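Local atomic coordinates of lipid-transfer protein (Thermomonospora curvata, PDB entry 6OK1), a protein that belongs to the thiolase-like superfamily, with an N-terminal and a C-terminal thiolase-like half built from helices and a mixed beta-sheet. Residues V3-A8 with A94-A98; P236-A240 with V355-R359; W243-Q247 with Q276-S281. All coordinates share one frame; numbering follows the deposited sequence.

Interaction 1 (V3-A8 with A94-A98)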
loop_
_atom_site.group_PDB
_atom_site.type_symbol
_atom_site.label_atom_id
_atom_site.label_comp_id
_atom_site.label_asym_id
_atom_site.label_seq_id
_atom_site.Cartn_x
_atom_site.Cartn_y
_atom_site.Cartn_z
ATOM N N VAL A 3 -11.985 -22.686 -0.072
ATOM C CA VAL A 3 -12.207 -22.699 -1.507
ATOM C C VAL A 3 -12.527 -21.274 -1.898
ATOM O O VAL A 3 -13.434 -20.667 -1.348
ATOM C CB VAL A 3 -13.346 -23.646 -1.927
ATOM C CG1 VAL A 3 -13.196 -24.027 -3.415
ATOM C CG2 VAL A 3 -13.413 -24.887 -1.048
ATOM N N LEU A 4 -11.773 -20.729 -2.826
ATOM C CA LEU A 4 -11.977 -19.329 -3.178
ATOM C C LEU A 4 -12.988 -19.138 -4.304
ATOM O O LEU A 4 -13.895 -18.303 -4.171
ATOM C CB LEU A 4 -10.635 -18.693 -3.545
ATOM C CG LEU A 4 -10.687 -17.243 -4.029
ATOM C CD1 LEU A 4 -11.182 -16.355 -2.924
ATOM C CD2 LEU A 4 -9.311 -16.809 -4.524
ATOM N N PRO A 5 -12.882 -19.849 -5.432
ATOM C CA PRO A 5 -13.747 -19.507 -6.565
ATOM C C PRO A 5 -15.208 -19.711 -6.217
ATOM O O PRO A 5 -15.604 -20.765 -5.709
ATOM C CB PRO A 5 -13.280 -20.453 -7.676
ATOM C CG PRO A 5 -11.874 -20.762 -7.312
ATOM C CD PRO A 5 -11.894 -20.872 -5.812
ATOM N N GLY A 6 -16.010 -18.687 -6.486
ATOM C CA GLY A 6 -17.424 -18.722 -6.204
ATOM C C GLY A 6 -17.798 -18.511 -4.757
ATOM O O GLY A 6 -18.993 -18.438 -4.448
ATOM N N ALA A 7 -16.820 -18.390 -3.859
ATOM C CA ALA A 7 -17.129 -18.287 -2.432
ATOM C C ALA A 7 -17.693 -16.923 -2.070
ATOM O O ALA A 7 -18.464 -16.803 -1.106
ATOM C CB ALA A 7 -15.875 -18.568 -1.607
ATOM N N ALA A 8 -17.303 -15.883 -2.800
ATOM C CA ALA A 8 -17.714 -14.524 -2.503
ATOM C C ALA A 8 -18.382 -13.901 -3.714
ATOM O O ALA A 8 -18.227 -14.358 -4.852
ATOM C CB ALA A 8 -16.507 -13.653 -2.104
ATOM N N ALA A 94 -12.449 -10.983 -1.625
ATOM C CA ALA A 94 -12.902 -12.368 -1.774
ATOM C C ALA A 94 -12.091 -13.321 -0.910
ATOM O O ALA A 94 -12.636 -14.265 -0.335
ATOM C CB ALA A 94 -12.815 -12.787 -3.242
ATOM N N MET A 95 -10.781 -13.108 -0.842
ATOM C CA MET A 95 -9.907 -13.919 -0.001
ATOM C C MET A 95 -10.262 -13.769 1.473
ATOM O O MET A 95 -10.273 -14.750 2.228
ATOM C CB MET A 95 -8.465 -13.486 -0.266
ATOM C CG MET A 95 -7.371 -14.268 0.399
ATOM S SD MET A 95 -5.736 -13.522 0.136
ATOM C CE MET A 95 -5.982 -12.600 -1.383
ATOM N N ALA A 96 -10.523 -12.536 1.910
ATOM C CA ALA A 96 -10.870 -12.314 3.314
ATOM C C ALA A 96 -12.201 -12.971 3.652
ATOM O O ALA A 96 -12.387 -13.493 4.766
ATOM C CB ALA A 96 -10.930 -10.813 3.615
ATOM N N VAL A 97 -13.142 -12.947 2.706
ATOM C CA VAL A 97 -14.433 -13.595 2.926
ATOM C C VAL A 97 -14.262 -15.112 2.960
ATOM O O VAL A 97 -14.773 -15.795 3.862
ATOM C CB VAL A 97 -15.435 -13.156 1.847
ATOM C CG1 VAL A 97 -16.704 -14.046 1.847
ATOM C CG2 VAL A 97 -15.827 -11.700 2.053
ATOM N N ALA A 98 -13.530 -15.659 1.986
ATOM C CA ALA A 98 -13.381 -17.105 1.880
ATOM C C ALA A 98 -12.707 -17.704 3.109
ATOM O O ALA A 98 -13.014 -18.844 3.499
ATOM C CB ALA A 98 -12.588 -17.455 0.620
HETATM O O HOH W 1 -14.415 -20.798 1.104
#
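With CG of Leu4 anti to the backbone N (chi1 176°) and chi2 at 64°, CD1 swings onto residues 94-98, the last turn of helix 86-98, although the bond to CB does not point there. Leu4 CD1 reaches that turn from the flank, 3.6 Å from Ala94 O and 4.0 Å from Ala98 CB. Val97 carries CG1 anti to its own N as well (chi1 167°), and that branch meets Ala8 CB at 4.0 Å. The loop 3-8 leads into strand 8-15, the strand in the middle of the thiolase-like sheet, and helix 86-98 packs against its start. Alanines suit this crossing because their short side chains let backbone approach backbone: Ala8 CB sits 3.8 Å from Ala94 CA, and Ala7 CB faces Ala98 CB at 4.1 Å. On strand 219-228, Val226 touches Ala8 and Ser228 touches Val97. A water donates to Val3 O at 2.6 Å and, weakly, to Ala98 O, linking the first modelled residue to the helix end. Ile101 of the second subunit packs on both Leu4 and Met95, while Ser2 of that subunit lies against Ala98.

Interaction 2 (P236-A240 with V355-R359)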
loop_
_atom_site.group_PDB
_atom_site.type_symbol
_atom_site.label_atom_id
_atom_site.label_comp_id
_atom_site.label_asym_id
_atom_site.label_seq_id
_atom_site.Cartn_x
_atom_site.Cartn_y
_atom_site.Cartn_z
ATOM N N PRO A 236 -30.391 -7.594 -1.914
ATOM C CA PRO A 236 -31.402 -7.197 -2.922
ATOM C C PRO A 236 -31.133 -7.605 -4.361
ATOM O O PRO A 236 -32.090 -7.886 -5.095
ATOM C CB PRO A 236 -31.415 -5.663 -2.801
ATOM C CG PRO A 236 -30.995 -5.381 -1.445
ATOM C CD PRO A 236 -29.953 -6.437 -1.119
ATOM N N HIS A 237 -29.869 -7.585 -4.820
ATOM C CA HIS A 237 -29.575 -7.775 -6.235
ATOM C C HIS A 237 -29.203 -9.219 -6.541
ATOM O O HIS A 237 -28.746 -9.964 -5.666
ATOM C CB HIS A 237 -28.406 -6.864 -6.659
ATOM C CG HIS A 237 -28.720 -5.406 -6.595
ATOM N ND1 HIS A 237 -29.445 -4.758 -7.575
ATOM C CD2 HIS A 237 -28.397 -4.463 -5.677
ATOM C CE1 HIS A 237 -29.550 -3.475 -7.262
ATOM N NE2 HIS A 237 -28.928 -3.272 -6.114
ATOM N N PRO A 238 -29.341 -9.636 -7.792
ATOM C CA PRO A 238 -28.676 -10.862 -8.227
ATOM C C PRO A 238 -27.207 -10.787 -7.868
ATOM O O PRO A 238 -26.553 -9.774 -8.176
ATOM C CB PRO A 238 -28.881 -10.861 -9.751
ATOM C CG PRO A 238 -30.037 -9.926 -9.998
ATOM C CD PRO A 238 -29.962 -8.904 -8.909
ATOM N N PRO A 239 -26.661 -11.780 -7.160
ATOM C CA PRO A 239 -25.237 -11.730 -6.805
ATOM C C PRO A 239 -24.363 -11.855 -8.037
ATOM O O PRO A 239 -24.668 -12.614 -8.963
ATOM C CB PRO A 239 -25.052 -12.928 -5.871
ATOM C CG PRO A 239 -26.444 -13.267 -5.395
ATOM C CD PRO A 239 -27.361 -12.906 -6.508
ATOM N N ALA A 240 -23.255 -11.104 -8.041
ATOM C CA ALA A 240 -22.251 -11.203 -9.086
ATOM C C ALA A 240 -21.131 -12.035 -8.469
ATOM O O ALA A 240 -20.309 -11.522 -7.719
ATOM C CB ALA A 240 -21.775 -9.824 -9.536
ATOM N N VAL A 355 -20.545 -5.899 -13.008
ATOM C CA VAL A 355 -21.604 -6.283 -12.085
ATOM C C VAL A 355 -22.972 -6.031 -12.717
ATOM O O VAL A 355 -23.873 -6.881 -12.667
ATOM C CB VAL A 355 -21.445 -5.525 -10.755
ATOM C CG1 VAL A 355 -22.688 -5.723 -9.861
ATOM C CG2 VAL A 355 -20.163 -5.979 -10.003
ATOM N N ARG A 356 -23.148 -4.867 -13.344
ATOM C CA ARG A 356 -24.423 -4.593 -14.006
ATOM C C ARG A 356 -24.717 -5.611 -15.090
ATOM O O ARG A 356 -25.866 -6.055 -15.240
ATOM C CB ARG A 356 -24.427 -3.187 -14.593
ATOM C CG ARG A 356 -24.393 -2.090 -13.572
ATOM C CD ARG A 356 -24.518 -0.733 -14.283
ATOM N NE ARG A 356 -24.008 0.329 -13.460
ATOM C CZ ARG A 356 -22.839 0.941 -13.618
ATOM N NH1 ARG A 356 -22.023 0.685 -14.646
ATOM N NH2 ARG A 356 -22.535 1.867 -12.744
ATOM N N LEU A 357 -23.700 -5.987 -15.869
ATOM C CA LEU A 357 -23.917 -6.965 -16.929
ATOM C C LEU A 357 -24.423 -8.281 -16.344
ATOM O O LEU A 357 -25.379 -8.876 -16.871
ATOM C CB LEU A 357 -22.622 -7.167 -17.721
ATOM C CG LEU A 357 -22.194 -6.017 -18.640
ATOM C CD1 LEU A 357 -20.720 -6.182 -19.077
ATOM C CD2 LEU A 357 -23.077 -5.939 -19.845
ATOM N N VAL A 358 -23.830 -8.727 -15.222
ATOM C CA VAL A 358 -24.296 -9.960 -14.583
ATOM C C VAL A 358 -25.722 -9.785 -14.067
ATOM O O VAL A 358 -26.560 -10.690 -14.196
ATOM C CB VAL A 358 -23.332 -10.382 -13.459
ATOM C CG1 VAL A 358 -23.917 -11.556 -12.660
ATOM C CG2 VAL A 358 -21.983 -10.765 -14.048
ATOM N N ARG A 359 -26.015 -8.633 -13.464
ATOM C CA ARG A 359 -27.355 -8.342 -12.968
ATOM C C ARG A 359 -28.370 -8.200 -14.088
ATOM O O ARG A 359 -29.567 -8.397 -13.844
ATOM C CB ARG A 359 -27.352 -7.041 -12.152
ATOM C CG ARG A 359 -26.591 -7.075 -10.857
ATOM C CD ARG A 359 -26.565 -5.675 -10.238
ATOM N NE ARG A 359 -25.993 -5.643 -8.900
ATOM C CZ ARG A 359 -25.913 -4.544 -8.158
ATOM N NH1 ARG A 359 -26.388 -3.401 -8.634
ATOM N NH2 ARG A 359 -25.370 -4.596 -6.955
HETATM O O HOH W 2 -24.943 -7.730 -7.263
#
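The guanidinium of Arg359 lies flat on the imidazole of His237, their centres 3.5 Å apart and their planes only 6° from parallel. Arg359 CZ sits over His237 CG at 3.3 Å, NH1 lies 3.4 Å above the plane of the ring, over its centre, and NH2 lies above His237 CD2, 3.3 Å away. The arginine chain is extended from CG to NE, which carries the group out from the helix to the loop; chi1 of -66° puts His237 CG anti to the carbonyl carbon, and chi2 of -79° turns the ring's face to the arginine. At the edge of the guanidinium, in its plane, a water accepts from Arg359 NE at 2.9 Å and donates to Pro238 O at 2.8 Å, tying the arginine to the loop backbone. Next to this polar patch the contact turns apolar. Ala240 CB, small enough to let the strand start close to the helix, meets Val355 CG2 and Val358 CG1, each at 4.2 Å, and CG1 of Val358 also packs against Pro239 O. The successive Pro238 and Pro239 restrict the backbone that leads from the histidine into strand 240-248. The stack, the water and the Ala240 packing join helix 348-359 to the loop before the strand, while Ile10 and Leu387 of the central sheet close over its valines. Farther out, Asp40 positions the stacked pair: OD2 forms a salt bridge with Arg359 NH2, and OD1 is hydrogen-bonded to His237 NE2. Because one carboxylate holds both members of the stack, its negative charge probably balances the arginine and may polarise the imidazole through NE2; its bonds would limit the rotation of both groups, and the in-plane water adds a restraint on the guanidinium.

Interaction 3 (W243-Q247 with Q276-S281); sequences WGAAQ and QLYAQS
Gln280 grips Ala245 with both ends of its amide: OE1 accepts from Ala245 N at 2.7 Å, in the carbonyl plane, and NE2 donates to Ala245 O at 3.0 Å, from above the plane of that carbonyl. An extended chain beyond CG, with chi3 near 0°, presents the amide to the strand backbone in this way, so a glutamine, carrying both a donor and an acceptor, suits the site. Ala245 O receives a further bond from Gln91. The packing is tight beside this clamp, where Leu277 CD2 presses on the strand, 3.4 Å from Gly244 C. Gly244, with no side chain, lets that methyl come down on the backbone itself. Ala246, with just a methyl, sets its CB against Gln276 CB at 3.6 Å. At the other end of the helix segment Ser281 CB rests beside Trp243 CB, and its OG turns back to donate to Leu277 O, which also accepts from Ser281 N on the opposite face of the carbonyl.

Toward the partly exposed Gln276 the contact is more open in character, made by one long side chain and a water. There Gln276 NE2 donates to Gln247 O at 2.9 Å and also to Leu272 O, one turn back in the helix, and a water bridges Gln276 OE1 (2.7 Å) and Gln247 N. The second subunit borders this end: the side chain of Gln247 bonds through OE1 to Phe76 N of that subunit. The strand also carries a classic beta bulge, Trp243 and Gly244 both facing Ile386. The axes of residues 276-281 and 243-247 pass 6.5 Å apart at 145°, so helix 268-281 packs on the central mixed sheet in the manner of the layered alpha/beta thiolase fold.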
loop_
_atom_site.group_PDB
_atom_site.type_symbol
_atom_site.label_atom_id
_atom_site.label_comp_id
_atom_site.label_asym_id
_atom_site.label_seq_id
_atom_site.Cartn_x
_atom_site.Cartn_y
_atom_site.Cartn_z
ATOM N N TRP A 243 -16.056 -15.740 -9.562
ATOM C CA TRP A 243 -15.605 -17.057 -10.005
ATOM C C TRP A 243 -14.117 -17.108 -10.301
ATOM O O TRP A 243 -13.499 -18.175 -10.176
ATOM C CB TRP A 243 -16.360 -17.489 -11.252
ATOM C CG TRP A 243 -17.690 -18.048 -10.900
ATOM C CD1 TRP A 243 -18.897 -17.551 -11.243
ATOM C CD2 TRP A 243 -17.942 -19.203 -10.077
ATOM N NE1 TRP A 243 -19.911 -18.342 -10.723
ATOM C CE2 TRP A 243 -19.346 -19.358 -9.998
ATOM C CE3 TRP A 243 -17.125 -20.124 -9.424
ATOM C CZ2 TRP A 243 -19.939 -20.383 -9.281
ATOM C CZ3 TRP A 243 -17.725 -21.159 -8.713
ATOM C CH2 TRP A 243 -19.117 -21.269 -8.644
ATOM N N GLY A 244 -13.541 -15.990 -10.713
ATOM C CA GLY A 244 -12.109 -15.876 -10.840
ATOM C C GLY A 244 -11.657 -14.532 -10.320
ATOM O O GLY A 244 -12.332 -13.514 -10.515
ATOM N N ALA A 245 -10.521 -14.538 -9.647
ATOM C CA ALA A 245 -9.901 -13.307 -9.155
ATOM C C ALA A 245 -8.420 -13.577 -9.057
ATOM O O ALA A 245 -8.016 -14.498 -8.342
ATOM C CB ALA A 245 -10.472 -12.907 -7.794
ATOM N N ALA A 246 -7.609 -12.788 -9.762
ATOM C CA ALA A 246 -6.208 -13.128 -9.918
ATOM C C ALA A 246 -5.376 -11.861 -10.051
ATOM O O ALA A 246 -5.847 -10.844 -10.590
ATOM C CB ALA A 246 -5.989 -14.000 -11.165
ATOM N N GLN A 247 -4.128 -11.964 -9.594
ATOM C CA GLN A 247 -3.069 -10.977 -9.804
ATOM C C GLN A 247 -2.002 -11.575 -10.700
ATOM O O GLN A 247 -1.834 -12.789 -10.763
ATOM C CB GLN A 247 -2.390 -10.570 -8.498
ATOM C CG GLN A 247 -3.233 -9.735 -7.587
ATOM C CD GLN A 247 -2.446 -9.268 -6.371
ATOM O OE1 GLN A 247 -2.092 -10.053 -5.481
ATOM N NE2 GLN A 247 -2.138 -7.985 -6.337
ATOM N N GLN A 276 -4.981 -18.030 -14.509
ATOM C CA GLN A 276 -5.561 -18.276 -13.203
ATOM C C GLN A 276 -7.075 -18.126 -13.237
ATOM O O GLN A 276 -7.792 -18.909 -12.601
ATOM C CB GLN A 276 -4.957 -17.323 -12.172
ATOM C CG GLN A 276 -3.519 -17.561 -11.919
ATOM C CD GLN A 276 -2.941 -16.439 -11.103
ATOM O OE1 GLN A 276 -3.029 -16.452 -9.883
ATOM N NE2 GLN A 276 -2.405 -15.433 -11.774
ATOM N N LEU A 277 -7.578 -17.094 -13.923
ATOM C CA LEU A 277 -9.024 -16.884 -13.988
ATOM C C LEU A 277 -9.716 -18.092 -14.582
ATOM O O LEU A 277 -10.764 -18.521 -14.088
ATOM C CB LEU A 277 -9.369 -15.676 -14.827
ATOM C CG LEU A 277 -8.854 -14.352 -14.297
ATOM C CD1 LEU A 277 -9.212 -13.231 -15.277
ATOM C CD2 LEU A 277 -9.463 -14.088 -12.935
ATOM N N TYR A 278 -9.183 -18.615 -15.678
ATOM C CA TYR A 278 -9.820 -19.773 -16.308
ATOM C C TYR A 278 -9.682 -21.027 -15.450
ATOM O O TYR A 278 -10.618 -21.838 -15.363
ATOM C CB TYR A 278 -9.229 -20.000 -17.695
ATOM C CG TYR A 278 -9.544 -18.901 -18.660
ATOM C CD1 TYR A 278 -10.846 -18.429 -18.811
ATOM C CD2 TYR A 278 -8.534 -18.300 -19.406
ATOM C CE1 TYR A 278 -11.144 -17.409 -19.677
ATOM C CE2 TYR A 278 -8.828 -17.271 -20.294
ATOM C CZ TYR A 278 -10.137 -16.836 -20.423
ATOM O OH TYR A 278 -10.466 -15.822 -21.282
ATOM N N ALA A 279 -8.523 -21.232 -14.830
ATOM C CA ALA A 279 -8.356 -22.408 -13.986
ATOM C C ALA A 279 -9.248 -22.333 -12.750
ATOM O O ALA A 279 -9.825 -23.347 -12.326
ATOM C CB ALA A 279 -6.894 -22.566 -13.586
ATOM N N GLN A 280 -9.363 -21.151 -12.150
ATOM C CA GLN A 280 -10.162 -21.006 -10.935
ATOM C C GLN A 280 -11.630 -21.288 -11.220
ATOM O O GLN A 280 -12.313 -21.979 -10.452
ATOM C CB GLN A 280 -10.027 -19.591 -10.373
ATOM C CG GLN A 280 -8.701 -19.301 -9.702
ATOM C CD GLN A 280 -8.547 -17.823 -9.426
ATOM O OE1 GLN A 280 -9.432 -17.048 -9.742
ATOM N NE2 GLN A 280 -7.429 -17.429 -8.848
ATOM N N SER A 281 -12.135 -20.709 -12.298
ATOM C CA SER A 281 -13.554 -20.704 -12.608
ATOM C C SER A 281 -14.011 -21.947 -13.344
ATOM O O SER A 281 -15.228 -22.155 -13.479
ATOM C CB SER A 281 -13.891 -19.482 -13.462
ATOM O OG SER A 281 -13.223 -19.507 -14.728
HETATM O O HOH W 3 -3.596 -14.392 -8.159
#

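How the interactions relate
All three contacts set a helix against the central sheet or the loops that enter it. Interaction 3 is the buried one, whereas interactions 1 and 2 lie partly buried, at the entrances to strands 8-15 and 240-248. Interactions 2 and 3 share the latter strand, its start and its body, and residues 243-281 fall between the two ends that interaction 2 brings together. Interactions 1 and 3 touch through Pro5 and Gly6, which pack on Trp243 and Gln280, and both border the second subunit; interaction 2 meets no other chain. Chemistry follows place: small methyls in 1, a charged stack in 2, amide-to-backbone bonds in 3.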